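Local coordinates for DNA polymerase III, gamma subunit-related protein (Thermotoga maritima, PDB 2GNO) that probably binds DNA and is related to the gamma and delta-type subunits of bacterial DNA polymerase III, at residues 30-35 with 87-92; 41-46 with 80-85; 72-77 with 108-113; 158-163 with 205-210. All coordinates share one frame; numbering follows the deposited sequence.

Interaction 1 of 4, residues 30-35 with 87-92; sequences YPREVS and IVHDCE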
# COMPACT_ATOMS: atom_id res chain seq x y z
N TYR A 30 4.33 1.73 -5.88
CA TYR A 30 4.72 2.19 -7.22
C TYR A 30 3.80 1.66 -8.35
O TYR A 30 3.43 2.46 -9.17
CB TYR A 30 6.20 1.98 -7.51
CG TYR A 30 6.78 2.71 -8.70
CD1 TYR A 30 6.79 4.10 -8.75
CD2 TYR A 30 7.45 2.02 -9.70
CE1 TYR A 30 7.38 4.79 -9.82
CE2 TYR A 30 8.06 2.68 -10.74
CZ TYR A 30 8.02 4.06 -10.80
OH TYR A 30 8.63 4.68 -11.86
N PRO A 31 3.43 0.35 -8.36
CA PRO A 31 2.48 -0.13 -9.40
C PRO A 31 1.17 0.66 -9.41
O PRO A 31 0.68 0.98 -10.50
CB PRO A 31 2.26 -1.60 -9.04
CG PRO A 31 3.57 -1.99 -8.33
CD PRO A 31 3.95 -0.77 -7.55
N ARG A 32 0.61 0.93 -8.23
CA ARG A 32 -0.63 1.71 -8.09
C ARG A 32 -0.48 3.15 -8.56
O ARG A 32 -1.36 3.67 -9.23
CB ARG A 32 -1.08 1.72 -6.63
CG ARG A 32 -1.60 0.40 -6.08
CD ARG A 32 -1.67 0.44 -4.57
NE ARG A 32 -2.40 1.62 -4.09
CZ ARG A 32 -3.72 1.70 -3.88
NH1 ARG A 32 -4.53 0.67 -4.03
NH2 ARG A 32 -4.24 2.86 -3.47
N GLU A 33 0.63 3.80 -8.18
CA GLU A 33 0.91 5.20 -8.57
C GLU A 33 1.24 5.38 -10.04
O GLU A 33 0.88 6.40 -10.64
CB GLU A 33 2.00 5.80 -7.70
CG GLU A 33 1.57 5.92 -6.24
CD GLU A 33 0.38 6.81 -6.05
OE1 GLU A 33 0.32 7.90 -6.64
OE2 GLU A 33 -0.52 6.42 -5.29
N VAL A 34 1.94 4.42 -10.62
CA VAL A 34 2.20 4.44 -12.05
C VAL A 34 0.84 4.35 -12.80
O VAL A 34 0.61 5.09 -13.78
CB VAL A 34 3.14 3.30 -12.49
CG1 VAL A 34 3.19 3.18 -14.02
CG2 VAL A 34 4.55 3.54 -11.92
N SER A 35 -0.02 3.45 -12.34
CA SER A 35 -1.36 3.24 -12.90
C SER A 35 -2.21 4.51 -12.85
O SER A 35 -2.83 4.86 -13.85
CB SER A 35 -2.11 2.11 -12.17
OG SER A 35 -1.37 0.90 -12.20
N ILE A 87 -8.77 1.61 -13.97
CA ILE A 87 -7.67 1.22 -13.11
C ILE A 87 -8.18 0.23 -12.06
O ILE A 87 -9.14 0.52 -11.36
CB ILE A 87 -7.05 2.44 -12.44
CG1 ILE A 87 -6.54 3.42 -13.52
CG2 ILE A 87 -5.90 2.02 -11.54
CD1 ILE A 87 -6.35 4.79 -13.03
N VAL A 88 -7.57 -0.95 -12.00
CA VAL A 88 -7.98 -1.98 -11.02
C VAL A 88 -6.75 -2.23 -10.18
O VAL A 88 -5.80 -2.84 -10.65
CB VAL A 88 -8.42 -3.28 -11.69
CG1 VAL A 88 -8.92 -4.29 -10.62
CG2 VAL A 88 -9.48 -2.99 -12.74
N HIS A 89 -6.77 -1.76 -8.93
CA HIS A 89 -5.61 -1.92 -8.05
C HIS A 89 -5.54 -3.28 -7.40
O HIS A 89 -6.57 -3.78 -6.95
CB HIS A 89 -5.63 -0.88 -6.94
CG HIS A 89 -5.49 0.54 -7.42
ND1 HIS A 89 -4.40 0.97 -8.14
CD2 HIS A 89 -6.22 1.65 -7.16
CE1 HIS A 89 -4.51 2.26 -8.38
NE2 HIS A 89 -5.60 2.70 -7.78
N ASP A 90 -4.35 -3.88 -7.33
CA ASP A 90 -4.19 -5.20 -6.68
C ASP A 90 -5.21 -6.22 -7.20
O ASP A 90 -5.94 -6.86 -6.43
CB ASP A 90 -4.21 -5.00 -5.16
CG ASP A 90 -2.99 -4.24 -4.66
OD1 ASP A 90 -1.86 -4.59 -5.07
OD2 ASP A 90 -3.13 -3.34 -3.81
N CYS A 91 -5.17 -6.43 -8.52
CA CYS A 91 -6.11 -7.28 -9.26
C CYS A 91 -6.15 -8.79 -8.97
O CYS A 91 -7.10 -9.47 -9.41
CB CYS A 91 -5.98 -7.05 -10.75
SG CYS A 91 -4.39 -7.55 -11.30
N GLU A 92 -5.15 -9.31 -8.24
CA GLU A 92 -5.14 -10.72 -7.83
C GLU A 92 -6.31 -11.01 -6.89
O GLU A 92 -6.68 -12.17 -6.68
CB GLU A 92 -3.82 -11.14 -7.16
CG GLU A 92 -3.47 -10.56 -5.75
CD GLU A 92 -3.08 -9.10 -5.70
OE1 GLU A 92 -3.05 -8.42 -6.75
OE2 GLU A 92 -2.79 -8.63 -4.57

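Interaction 2 of 4, residues 41-46 with 80-85; sequences YVEKFP and LYTRKY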
# COMPACT_ATOMS: atom_id res chain seq x y z
N TYR A 41 -0.63 11.16 -18.15
CA TYR A 41 0.62 11.14 -18.89
C TYR A 41 0.38 10.89 -20.39
O TYR A 41 1.01 11.51 -21.22
CB TYR A 41 1.59 10.13 -18.33
CG TYR A 41 2.96 10.28 -18.96
CD1 TYR A 41 3.87 11.19 -18.46
CD2 TYR A 41 3.30 9.57 -20.11
CE1 TYR A 41 5.11 11.37 -19.08
CE2 TYR A 41 4.53 9.73 -20.71
CZ TYR A 41 5.43 10.63 -20.19
OH TYR A 41 6.66 10.80 -20.80
N VAL A 42 -0.54 9.99 -20.72
CA VAL A 42 -0.84 9.72 -22.13
C VAL A 42 -1.63 10.85 -22.78
O VAL A 42 -1.34 11.24 -23.90
CB VAL A 42 -1.67 8.41 -22.29
CG1 VAL A 42 -2.14 8.18 -23.75
CG2 VAL A 42 -0.90 7.21 -21.81
N GLU A 43 -2.62 11.38 -22.07
CA GLU A 43 -3.51 12.39 -22.60
C GLU A 43 -3.04 13.83 -22.45
O GLU A 43 -3.59 14.69 -23.12
CB GLU A 43 -4.87 12.24 -21.92
CG GLU A 43 -5.52 10.86 -22.08
CD GLU A 43 -6.10 10.59 -23.47
OE1 GLU A 43 -6.27 11.53 -24.25
OE2 GLU A 43 -6.41 9.41 -23.74
N LYS A 44 -2.06 14.08 -21.58
CA LYS A 44 -1.54 15.42 -21.31
C LYS A 44 -2.67 16.33 -20.90
O LYS A 44 -2.75 17.47 -21.35
CB LYS A 44 -0.79 15.99 -22.52
CG LYS A 44 0.29 15.09 -23.10
CD LYS A 44 1.30 14.69 -22.07
CE LYS A 44 2.37 13.84 -22.67
NZ LYS A 44 3.27 13.29 -21.64
N PHE A 45 -3.55 15.80 -20.06
CA PHE A 45 -4.70 16.54 -19.58
C PHE A 45 -5.15 15.78 -18.34
O PHE A 45 -5.07 14.55 -18.32
CB PHE A 45 -5.80 16.57 -20.64
CG PHE A 45 -6.79 17.68 -20.45
CD1 PHE A 45 -6.52 18.95 -20.94
CD2 PHE A 45 -8.00 17.46 -19.80
CE1 PHE A 45 -7.41 19.99 -20.78
CE2 PHE A 45 -8.90 18.50 -19.64
CZ PHE A 45 -8.61 19.76 -20.12
N PRO A 46 -5.63 16.47 -17.29
CA PRO A 46 -6.06 15.75 -16.09
C PRO A 46 -7.38 14.97 -16.31
O PRO A 46 -8.16 15.35 -17.18
CB PRO A 46 -6.24 16.85 -15.06
CG PRO A 46 -5.78 18.06 -15.69
CD PRO A 46 -5.82 17.92 -17.12
N LEU A 80 -13.71 13.98 -22.76
CA LEU A 80 -12.56 14.84 -23.07
C LEU A 80 -11.38 14.08 -23.64
O LEU A 80 -10.70 14.56 -24.56
CB LEU A 80 -12.08 15.52 -21.79
CG LEU A 80 -13.08 16.40 -21.05
CD1 LEU A 80 -12.51 16.83 -19.70
CD2 LEU A 80 -13.46 17.60 -21.88
N TYR A 81 -11.08 12.93 -23.04
CA TYR A 81 -9.97 12.13 -23.48
C TYR A 81 -10.19 11.40 -24.81
O TYR A 81 -11.32 11.22 -25.24
CB TYR A 81 -9.59 11.07 -22.43
CG TYR A 81 -8.89 11.47 -21.13
CD1 TYR A 81 -8.18 12.66 -21.00
CD2 TYR A 81 -8.66 10.49 -20.15
CE1 TYR A 81 -7.46 12.93 -19.85
CE2 TYR A 81 -7.91 10.75 -19.02
CZ TYR A 81 -7.32 11.98 -18.87
OH TYR A 81 -6.58 12.25 -17.75
N THR A 82 -9.10 11.01 -25.45
CA THR A 82 -9.13 10.23 -26.70
C THR A 82 -9.55 8.80 -26.29
O THR A 82 -10.39 8.18 -26.95
CB THR A 82 -7.74 10.21 -27.39
OG1 THR A 82 -7.39 11.55 -27.77
CG2 THR A 82 -7.74 9.36 -28.64
N ARG A 83 -8.97 8.31 -25.18
CA ARG A 83 -9.28 7.01 -24.63
C ARG A 83 -9.91 7.06 -23.23
O ARG A 83 -9.77 8.03 -22.49
CB ARG A 83 -8.00 6.16 -24.58
CG ARG A 83 -7.48 5.82 -25.96
CD ARG A 83 -6.18 5.03 -25.96
NE ARG A 83 -5.83 4.63 -27.33
CZ ARG A 83 -5.23 5.40 -28.24
NH1 ARG A 83 -4.87 6.66 -27.98
NH2 ARG A 83 -4.99 4.90 -29.45
N LYS A 84 -10.64 6.00 -22.89
CA LYS A 84 -11.28 5.82 -21.57
C LYS A 84 -10.37 4.83 -20.81
O LYS A 84 -9.90 3.86 -21.39
CB LYS A 84 -12.70 5.29 -21.74
CG LYS A 84 -13.33 4.86 -20.48
CD LYS A 84 -14.83 4.64 -20.61
CE LYS A 84 -15.59 5.93 -20.59
NZ LYS A 84 -17.05 5.71 -20.43
N TYR A 85 -10.17 5.07 -19.52
CA TYR A 85 -9.27 4.25 -18.72
C TYR A 85 -9.93 3.62 -17.51
O TYR A 85 -10.76 4.24 -16.88
CB TYR A 85 -8.13 5.13 -18.20
CG TYR A 85 -7.29 5.73 -19.30
CD1 TYR A 85 -7.73 6.86 -20.00
CD2 TYR A 85 -6.03 5.22 -19.61
CE1 TYR A 85 -6.98 7.41 -21.01
CE2 TYR A 85 -5.28 5.76 -20.64
CZ TYR A 85 -5.77 6.86 -21.34
OH TYR A 85 -5.06 7.47 -22.33
O HOH W 1 -4.62 12.43 -26.94

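Interaction 3 of 4, residues 72-77 with 108-113; sequences DFLNYS and EPPEYA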
# COMPACT_ATOMS: atom_id res chain seq x y z
N ASP A 72 -20.09 -1.62 -17.65
CA ASP A 72 -21.06 -0.55 -17.95
C ASP A 72 -20.31 0.73 -18.31
O ASP A 72 -20.67 1.40 -19.28
CB ASP A 72 -21.99 -0.28 -16.76
CG ASP A 72 -23.17 0.66 -17.14
N PHE A 73 -19.26 1.03 -17.54
CA PHE A 73 -18.42 2.21 -17.75
C PHE A 73 -17.74 2.15 -19.12
O PHE A 73 -17.72 3.16 -19.83
CB PHE A 73 -17.39 2.31 -16.61
CG PHE A 73 -16.42 3.47 -16.73
CD1 PHE A 73 -16.79 4.75 -16.31
CD2 PHE A 73 -15.14 3.27 -17.19
CE1 PHE A 73 -15.89 5.81 -16.40
CE2 PHE A 73 -14.25 4.31 -17.29
CZ PHE A 73 -14.63 5.59 -16.90
N LEU A 74 -17.19 0.99 -19.49
CA LEU A 74 -16.53 0.85 -20.79
C LEU A 74 -17.46 0.91 -22.02
O LEU A 74 -16.98 1.13 -23.13
CB LEU A 74 -15.69 -0.43 -20.87
CG LEU A 74 -14.45 -0.53 -20.00
CD1 LEU A 74 -13.87 -1.94 -20.14
CD2 LEU A 74 -13.42 0.53 -20.37
N ASN A 75 -18.77 0.74 -21.85
CA ASN A 75 -19.70 0.81 -23.00
C ASN A 75 -19.94 2.20 -23.64
O ASN A 75 -20.53 2.26 -24.73
CB ASN A 75 -21.05 0.12 -22.69
CG ASN A 75 -20.92 -1.39 -22.58
OD1 ASN A 75 -19.99 -2.00 -23.13
ND2 ASN A 75 -21.87 -2.01 -21.89
N TYR A 76 -19.49 3.26 -22.97
CA TYR A 76 -19.62 4.65 -23.43
C TYR A 76 -18.26 5.24 -23.78
O TYR A 76 -17.24 4.83 -23.24
CB TYR A 76 -20.24 5.50 -22.32
CG TYR A 76 -21.63 5.08 -21.90
CD1 TYR A 76 -21.82 4.13 -20.89
CD2 TYR A 76 -22.75 5.62 -22.51
CE1 TYR A 76 -23.10 3.74 -20.51
CE2 TYR A 76 -24.04 5.24 -22.13
CZ TYR A 76 -24.20 4.30 -21.13
OH TYR A 76 -25.47 3.93 -20.76
N SER A 77 -18.26 6.21 -24.70
CA SER A 77 -17.04 6.89 -25.10
C SER A 77 -16.55 7.91 -24.07
O SER A 77 -17.33 8.37 -23.22
CB SER A 77 -17.27 7.66 -26.41
OG SER A 77 -17.62 6.79 -27.46
N GLU A 108 -10.78 -8.30 -25.73
CA GLU A 108 -11.19 -7.36 -26.77
C GLU A 108 -11.86 -6.15 -26.16
O GLU A 108 -13.09 -6.04 -26.23
N PRO A 109 -11.07 -5.24 -25.56
CA PRO A 109 -11.70 -4.07 -24.99
C PRO A 109 -12.12 -3.13 -26.10
O PRO A 109 -11.62 -3.27 -27.22
CB PRO A 109 -10.59 -3.43 -24.14
CG PRO A 109 -9.40 -4.30 -24.25
CD PRO A 109 -9.60 -5.21 -25.40
N PRO A 110 -13.07 -2.22 -25.83
CA PRO A 110 -13.45 -1.28 -26.87
C PRO A 110 -12.22 -0.56 -27.43
O PRO A 110 -11.26 -0.35 -26.70
CB PRO A 110 -14.35 -0.29 -26.11
CG PRO A 110 -14.94 -1.11 -25.01
CD PRO A 110 -13.88 -2.06 -24.61
N GLU A 111 -12.23 -0.27 -28.73
CA GLU A 111 -11.12 0.44 -29.42
C GLU A 111 -10.57 1.65 -28.65
O GLU A 111 -9.36 1.87 -28.62
CB GLU A 111 -11.47 0.83 -30.88
CG GLU A 111 -12.70 1.77 -31.14
CD GLU A 111 -14.09 1.11 -30.99
OE1 GLU A 111 -14.18 -0.12 -30.77
OE2 GLU A 111 -15.10 1.84 -31.12
N TYR A 112 -11.47 2.37 -28.00
CA TYR A 112 -11.16 3.55 -27.20
C TYR A 112 -10.81 3.24 -25.72
O TYR A 112 -10.58 4.17 -24.97
CB TYR A 112 -12.35 4.56 -27.25
CG TYR A 112 -13.68 3.97 -26.80
CD1 TYR A 112 -13.97 3.77 -25.43
CD2 TYR A 112 -14.66 3.62 -27.73
CE1 TYR A 112 -15.18 3.22 -25.03
CE2 TYR A 112 -15.86 3.08 -27.33
CZ TYR A 112 -16.12 2.88 -25.98
OH TYR A 112 -17.33 2.34 -25.60
N ALA A 113 -10.72 1.97 -25.31
CA ALA A 113 -10.43 1.61 -23.92
C ALA A 113 -9.01 1.16 -23.56
O ALA A 113 -8.32 0.51 -24.32
CB ALA A 113 -11.39 0.51 -23.50

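Interaction 4 of 4, residues 158-163 with 205-210; sequences ELPLLE and EGYLAC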
# COMPACT_ATOMS: atom_id res chain seq x y z
N GLU A 158 16.42 6.89 8.93
CA GLU A 158 15.57 6.84 10.14
C GLU A 158 14.14 6.34 9.86
O GLU A 158 13.40 6.01 10.79
CB GLU A 158 15.59 8.27 10.72
CG GLU A 158 14.93 8.50 12.06
CD GLU A 158 15.32 9.86 12.68
OE1 GLU A 158 16.49 10.31 12.55
OE2 GLU A 158 14.47 10.47 13.36
N LEU A 159 13.75 6.26 8.58
CA LEU A 159 12.42 5.82 8.17
C LEU A 159 12.56 4.75 7.09
O LEU A 159 12.33 5.02 5.91
CB LEU A 159 11.67 7.04 7.65
CG LEU A 159 11.47 8.17 8.65
CD1 LEU A 159 10.86 9.37 7.94
CD2 LEU A 159 10.62 7.74 9.84
N PRO A 160 12.93 3.51 7.47
CA PRO A 160 13.13 2.43 6.51
C PRO A 160 11.98 2.08 5.55
O PRO A 160 12.25 1.53 4.48
CB PRO A 160 13.44 1.23 7.41
CG PRO A 160 13.99 1.81 8.63
CD PRO A 160 13.17 3.02 8.85
N LEU A 161 10.72 2.38 5.91
CA LEU A 161 9.58 2.09 5.01
C LEU A 161 9.62 2.84 3.68
O LEU A 161 9.09 2.32 2.68
CB LEU A 161 8.23 2.43 5.67
CG LEU A 161 6.90 2.31 4.87
CD1 LEU A 161 6.63 0.91 4.30
CD2 LEU A 161 5.73 2.72 5.74
N LEU A 162 10.25 4.02 3.65
CA LEU A 162 10.29 4.85 2.46
C LEU A 162 10.91 4.18 1.25
O LEU A 162 10.47 4.41 0.13
CB LEU A 162 10.95 6.20 2.73
CG LEU A 162 10.46 7.03 3.91
CD1 LEU A 162 11.06 8.43 3.83
CD2 LEU A 162 8.98 7.12 3.99
N GLU A 163 11.91 3.34 1.47
CA GLU A 163 12.58 2.62 0.40
C GLU A 163 11.66 1.56 -0.27
O GLU A 163 11.96 1.14 -1.38
CB GLU A 163 13.87 1.98 0.93
CG GLU A 163 14.78 1.38 -0.17
CD GLU A 163 16.12 0.88 0.34
OE1 GLU A 163 16.40 1.02 1.55
OE2 GLU A 163 16.89 0.34 -0.48
N GLU A 205 1.51 9.82 7.52
CA GLU A 205 1.10 10.15 8.88
C GLU A 205 0.79 8.87 9.69
O GLU A 205 1.22 8.79 10.83
CB GLU A 205 0.07 11.28 8.92
CG GLU A 205 -0.09 11.95 10.30
CD GLU A 205 -0.72 13.36 10.24
OE1 GLU A 205 -0.72 13.99 9.17
OE2 GLU A 205 -1.14 13.88 11.29
N GLY A 206 0.13 7.89 9.10
CA GLY A 206 -0.13 6.64 9.79
C GLY A 206 1.15 5.91 10.22
O GLY A 206 1.21 5.34 11.32
N TYR A 207 2.15 5.91 9.34
CA TYR A 207 3.45 5.28 9.60
C TYR A 207 4.17 5.94 10.77
O TYR A 207 4.66 5.25 11.66
CB TYR A 207 4.28 5.30 8.31
CG TYR A 207 5.72 4.89 8.46
CD1 TYR A 207 6.06 3.70 9.10
CD2 TYR A 207 6.74 5.62 7.85
CE1 TYR A 207 7.39 3.31 9.23
CE2 TYR A 207 8.05 5.23 7.95
CZ TYR A 207 8.38 4.08 8.64
OH TYR A 207 9.69 3.67 8.70
N LEU A 208 4.22 7.28 10.75
CA LEU A 208 4.82 8.07 11.80
C LEU A 208 4.06 7.92 13.10
O LEU A 208 4.67 7.86 14.16
CB LEU A 208 4.98 9.55 11.38
CG LEU A 208 5.90 9.79 10.16
CD1 LEU A 208 6.03 11.27 9.81
CD2 LEU A 208 7.27 9.20 10.38
N ALA A 209 2.73 7.82 13.04
CA ALA A 209 1.94 7.61 14.27
C ALA A 209 2.24 6.22 14.83
O ALA A 209 2.33 6.06 16.05
CB ALA A 209 0.47 7.78 13.99
N CYS A 210 2.35 5.22 13.96
CA CYS A 210 2.71 3.85 14.40
C CYS A 210 4.10 3.85 15.05
O CYS A 210 4.26 3.24 16.09
CB CYS A 210 2.59 2.82 13.30
SG CYS A 210 0.87 2.41 13.01

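Interaction 1 of 4, residues 30-35 with 87-92
Arg32 lies across one face of the His89 imidazole. Arg32 CG approaches His89 ND1 at 3.5 Å, and Arg32 NH1 comes equally near His89 CB. In this one of two modelled conformers the arginine is bent at chi3 (52°), which turns NE out of the line of the chain. Arg32 CZ lies over the face, offset toward the rim, and the guanidinium is tilted 34° from the ring. Ile87 CG2 sits 3.4 Å from the plane on the other face of the His89 ring. The same methyl group touches Ser35 CB at 3.8 Å, and Ile87 CD1 reaches Ser35 O at 3.6 Å.

Further bonds fix these groups. Ser35 OG bonds back to Pro31 O at 2.7 Å. Asn118 is hydrogen-bonded to both Ser35 OG and His89 ND1, while Glu54 takes His89 NE2. Arg32 NH1 forms a salt bridge with Asp56; Asp90 OD2 stays farther off, at 4.3 Å from that nitrogen.

The contact joins the helix after strand 19-24 to the C-terminal end of strand 84-88. In AAA+ P-loop NTPases the Walker A loop leads into this helix and Walker B ends this strand; this chain lacks the Walker A glycine-lysine signature.

Interaction 2 of 4, residues 41-46 with 80-85
Glu43 CG is anti to the carbonyl carbon (chi1 -57°), which sets it over the centre of the Tyr81 ring. There it makes a CH-pi contact, 3.4 Å from the Tyr81 centroid. The bend at chi2 (-74°) then turns CD toward the backbone of 82-83. The carboxylate stacks with the ring, their planes 15° apart.

Three protein donors grip that carboxylate. Thr82 N bonds to Glu43 OE1 at 3.1 Å, nearly straight, from above the carboxylate plane. Glu43 OE2 takes two bonds that come from opposite faces of the plane. Tyr85 OH arrives on the anti side at 2.8 Å, and Arg83 N on the syn side at 3.1 Å. A water donates to Glu43 OE1 and links it with Thr82 OG1. The acidic group is thus held at both oxygens, and its negative charge is probably stabilised by the two peptide N-H groups.

Lys44 leaves the helix with positive phi. Beyond it, Phe45 O lies at the edge of the Tyr81 ring and accepts a 2.8 Å bond from Tyr81 OH. Val42 CG1 packs against Tyr85 OH at 3.3 Å.

Helix 30-43 thus ends against the loop that enters strand 84-88. Tyr81 and Tyr85 also touch Pro39 of that helix, Arg83 reaches Ile13 of helix 5-14, and Tyr85 pairs with Leu53 of strand 52-55.

Interaction 3 of 4, residues 72-77 with 108-113
The Tyr112 ring is held between Ser77 on one face and Pro110 of its own segment on the other. Ser77 CA makes a CH-pi contact, 4.3 Å from the Tyr112 centroid and 16° off the ring normal. Pro110 CB lies 3.6 Å from the plane on the opposite face, offset toward the rim. Leu74 O is at the ring edge, near its plane, and accepts a 2.8 Å hydrogen bond from Tyr112 OH. Tyr76 O also comes close, 3.2 Å from Tyr112 CE1, from an oblique direction.

The ring reaches the other segment with CG in the crowded position between the backbone N and the carbonyl carbon (chi1 57°). A type I turn from Pro110 to Ala113 sets up this arm and is closed by Ala113 N bonding to Pro110 O. Away from the hydroxyl, Leu74 CD2 meets Ala113 CB at 3.7 Å. Pro110 CG packs beside Leu74 O, the same oxygen that takes the hydrogen bond.

Lys84 ties both sides together. Its NZ bonds to Phe73 O and Tyr76 O, while its backbone pairs with Tyr112.

The contact lies at the N-terminal ends of strands 84-88 and 113-119. It joins the end of helix 64-74, the helix of the beta-alpha-beta crossover between strands 52-55 and 84-88, to the turn that enters strand 113-119. The strand order of this parallel sheet, 2-3-4-1-5, is that of the AAA+ P-loop NTPase core.

Interaction 4 of 4, residues 158-163 with 205-210
Leu161 and Tyr207 bring a loose turn and a regular helix together, with their CA atoms 8.3 Å apart. Residues 160-163 have helical torsions but lack the regular helix bonds; Leu162 N bonds to Leu159 O instead. Residues 205-210 belong to the continuous helix 203-219. The contact joins the AAA+ lid domain, in the loop between helices 155-158 and 166-189, to this helix of the C-terminal part of the chain.

Tyr207 is the main side chain. Its CG is anti to the backbone N (chi1 171°), and the ring points at the turn. Leu161 lies over one face of it, and the two side chains slide past each other in opposite directions. Leu161 CD2 makes a CH-pi contact at 3.6 Å from the ring centroid, 17° off the normal. Nearer the hydroxyl, Leu161 CB presses on Tyr207 CZ at 3.4 Å. Leu159 CD2 approaches the ring obliquely, 4.1 Å from Tyr207 CE2. That same methyl group meets Leu208 CD2 at 3.7 Å, the two leucines crossing at about a right angle. Leu208 also packs on Leu183 and Leu187 of helix 166-189.

Pro160 CD packs beside Tyr207 OH at 3.5 Å. The hydroxyl has two polar partners. Glu255, just beyond helix 239-254, is hydrogen-bonded to it. The second polar partner is a backbone N-H of the turn: Leu161 N donates to Tyr207 OH over 3.2 Å, nearly straight at 167°.

In the fold
From the N terminus, helix 30-43 supplies the first side of both interaction 1 and interaction 2. Interaction 1 closes a loop of 51 residues onto the end of strand 84-88. Interaction 2 lies within that loop and meets the beginning of the same strand. Interaction 3 starts inside the loops of both but closes beyond them, so it crosses each. It touches interaction 2 through Lys84 and brings in helix 64-74 and the entry to strand 113-119. Interaction 4 follows in series, about 40 Å from interaction 3 between centres. The first three contacts tie helices to strands of the parallel sheet or the turns leading into them. Interaction 4 joins two parts of the all-helical half of the chain.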